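Local structure of ribose 5-phosphate isomerase (Trypanosoma cruzi, 3M1P) at residues 65-70 against 105-110. The protein is a type B ribose 5-phosphate isomerase, probably interconverting ribose 5-phosphate and ribulose 5-phosphate. The protein carries 1 engineered substitution. Sequence-based numbering, arbitrary orientation.
Sequences GVLAAG and ANIVCV. Engineered in segment 65-70: A69 (natural residue Cys).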
ATOM      1  N   GLY A  65      -4.360  21.232   6.270  1.00 16.27           N
ATOM      2  CA  GLY A  65      -5.071  21.039   5.025  1.00 15.77           C
ATOM      3  C   GLY A  65      -5.308  19.569   4.764  1.00 15.28           C
ATOM      4  O   GLY A  65      -4.511  18.732   5.160  1.00 15.36           O
ATOM      5  N   VAL A  66      -6.424  19.264   4.115  1.00 15.05           N
ATOM      6  CA  VAL A  66      -6.680  17.948   3.556  1.00 14.72           C
ATOM      7  C   VAL A  66      -6.909  18.116   2.057  1.00 14.67           C
ATOM      8  O   VAL A  66      -7.756  18.914   1.619  1.00 14.72           O
ATOM      9  CB  VAL A  66      -7.898  17.252   4.218  1.00 15.10           C
ATOM     10  CG1 VAL A  66      -8.234  15.933   3.502  1.00 14.53           C
ATOM     11  CG2 VAL A  66      -7.630  17.002   5.708  1.00 14.48           C
ATOM     12  N   LEU A  67      -6.129  17.395   1.263  1.00 13.73           N
ATOM     13  CA  LEU A  67      -6.332  17.419  -0.177  1.00 13.39           C
ATOM     14  C   LEU A  67      -6.528  16.003  -0.661  1.00 14.08           C
ATOM     15  O   LEU A  67      -5.689  15.135  -0.414  1.00 14.10           O
ATOM     16  CB  LEU A  67      -5.170  18.105  -0.901  1.00 12.36           C
ATOM     17  CG  LEU A  67      -5.020  19.607  -0.624  1.00 11.80           C
ATOM     18  CD1 LEU A  67      -3.686  20.167  -1.189  1.00  8.08           C
ATOM     19  CD2 LEU A  67      -6.229  20.405  -1.154  1.00  9.08           C
ATOM     20  N   ALA A  68      -7.670  15.770  -1.299  1.00 14.89           N
ATOM     21  CA  ALA A  68      -7.997  14.467  -1.848  1.00 15.66           C
ATOM     22  C   ALA A  68      -8.214  14.633  -3.331  1.00 15.98           C
ATOM     23  O   ALA A  68      -8.900  15.563  -3.764  1.00 16.55           O
ATOM     24  CB  ALA A  68      -9.251  13.898  -1.176  1.00 15.65           C
ATOM     25  N   ALA A  69      -7.599  13.756  -4.116  1.00 15.93           N
ATOM     26  CA  ALA A  69      -7.762  13.775  -5.558  1.00 15.88           C
ATOM     27  C   ALA A  69      -7.706  12.346  -6.089  1.00 15.86           C
ATOM     28  O   ALA A  69      -7.864  11.394  -5.326  1.00 16.61           O
ATOM     29  CB  ALA A  69      -6.690  14.666  -6.216  1.00 15.77           C
ATOM     30  N   GLY A  70      -7.518  12.178  -7.391  1.00 16.01           N
ATOM     31  CA  GLY A  70      -7.410  10.838  -7.972  1.00 15.35           C
ATOM     32  C   GLY A  70      -6.313  10.049  -7.277  1.00 15.54           C
ATOM     33  O   GLY A  70      -6.584   9.044  -6.601  1.00 15.87           O
ATOM     34  N   ALA A 105       4.279  17.828   8.973  1.00 14.19           N
ATOM     35  CA  ALA A 105       3.477  18.111   7.791  1.00 14.39           C
ATOM     36  C   ALA A 105       2.237  18.889   8.189  1.00 14.26           C
ATOM     37  O   ALA A 105       1.631  18.598   9.213  1.00 15.12           O
ATOM     38  CB  ALA A 105       3.085  16.807   7.070  1.00 13.92           C
ATOM     39  N   ASN A 106       1.858  19.877   7.388  1.00 13.82           N
ATOM     40  CA  ASN A 106       0.652  20.645   7.671  1.00 13.47           C
ATOM     41  C   ASN A 106      -0.460  20.389   6.663  1.00 12.65           C
ATOM     42  O   ASN A 106      -1.580  20.823   6.863  1.00 12.27           O
ATOM     43  CB  ASN A 106       0.943  22.162   7.815  1.00 13.72           C
ATOM     44  CG  ASN A 106       1.830  22.710   6.690  1.00 13.53           C
ATOM     45  OD1 ASN A 106       1.787  22.225   5.559  1.00 13.09           O
ATOM     46  ND2 ASN A 106       2.634  23.733   7.008  1.00 13.62           N
ATOM     47  N   ILE A 107      -0.150  19.677   5.584  1.00 12.22           N
ATOM     48  CA  ILE A 107      -1.195  19.222   4.662  1.00 11.83           C
ATOM     49  C   ILE A 107      -1.070  17.719   4.373  1.00 12.09           C
ATOM     50  O   ILE A 107       0.002  17.240   4.031  1.00 12.19           O
ATOM     51  CB  ILE A 107      -1.212  20.038   3.325  1.00 11.89           C
ATOM     52  CG1 ILE A 107      -1.535  21.523   3.588  1.00 11.95           C
ATOM     53  CG2 ILE A 107      -2.205  19.400   2.318  1.00 10.48           C
ATOM     54  CD1 ILE A 107      -1.618  22.412   2.358  1.00 11.66           C
ATOM     55  N   VAL A 108      -2.169  16.978   4.527  1.00 12.15           N
ATOM     56  CA  VAL A 108      -2.203  15.574   4.155  1.00 11.28           C
ATOM     57  C   VAL A 108      -2.859  15.446   2.786  1.00 12.02           C
ATOM     58  O   VAL A 108      -3.894  16.070   2.532  1.00 12.77           O
ATOM     59  CB  VAL A 108      -2.885  14.660   5.237  1.00 12.06           C
ATOM     60  CG1 VAL A 108      -4.373  15.009   5.489  1.00  9.56           C
ATOM     61  CG2 VAL A 108      -2.716  13.168   4.893  1.00 10.64           C
ATOM     62  N   CYS A 109      -2.232  14.673   1.900  1.00 11.32           N
ATOM     63  CA  CYS A 109      -2.791  14.395   0.579  1.00 11.58           C
ATOM     64  C   CYS A 109      -3.096  12.916   0.451  1.00 11.19           C
ATOM     65  O   CYS A 109      -2.324  12.083   0.914  1.00 11.35           O
ATOM     66  CB  CYS A 109      -1.838  14.845  -0.537  1.00 11.32           C
ATOM     67  SG  CYS A 109      -1.379  16.625  -0.425  1.00 12.13           S
ATOM     68  N   VAL A 110      -4.225  12.606  -0.183  1.00 11.77           N
ATOM     69  CA  VAL A 110      -4.647  11.228  -0.421  1.00 12.17           C
ATOM     70  C   VAL A 110      -5.228  11.070  -1.820  1.00 13.00           C
ATOM     71  O   VAL A 110      -5.679  12.043  -2.441  1.00 12.82           O
ATOM     72  CB  VAL A 110      -5.702  10.745   0.623  1.00 12.64           C
ATOM     73  CG1 VAL A 110      -5.126  10.742   2.033  1.00 10.44           C
ATOM     74  CG2 VAL A 110      -6.960  11.604   0.566  1.00 11.81           C
TER
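G65, L67 and A69 carry the backbone side of the pairing, exchanging five hydrogen bonds with N106, V108 and V110. The strand axes run 14° apart in the same direction, and the bonds follow the parallel pattern: G65 and L67 each bond to the two residues flanking their opposite number. G65 thus gives its N-H to N106 O (2.9 Å) and takes the N-H of V108 on its own O, with that donor tilted 32° from the carbonyl plane. L67 brackets C109 likewise, and its N-H meets V108 O almost straight on (169° at the hydrogen). A69, an engineered residue, adds its N-H to V110 O (3.1 Å), and the pairing runs on to E112. Four of the five acceptor carbonyls, all but N106 O, also receive a CA-H...O contact, the shortest from C109 CA to L67 O at 3.2 Å.

Apolar contacts form on both faces. On one, V66 and V108 lie side by side, V66 CG2 reaching V108 CG1 at 3.8 Å; farther along, A68 CB meets V110 CG2 at 3.7 Å. V110 CG2 sits between its own backbone N and carbonyl carbon, on the side of A68. On the other face, the L67 and I107 side chains cross at a slant, with L67 CD1 3.9 Å from I107 CG2. I107 CG1 lies over the backbone of G65, 3.8 Å from its CA, where a CB on that residue would clash.

Helix 117-129 packs on V108 and V110, while helices 46-58 and 73-80 pack on the L67 face. The N106 side chain accepts from R86 N through OD1 and donates from ND2 to G84 O, joining the residue before strand 107-111 to the segment leading into strand 87-89. With strand 3-9 bonded to the far edge of 65-69, this pairing forms the buried centre of a parallel five-stranded sheet between helices, the Rossmann-like alpha/beta/alpha sandwich of the LacAB/RpiB family.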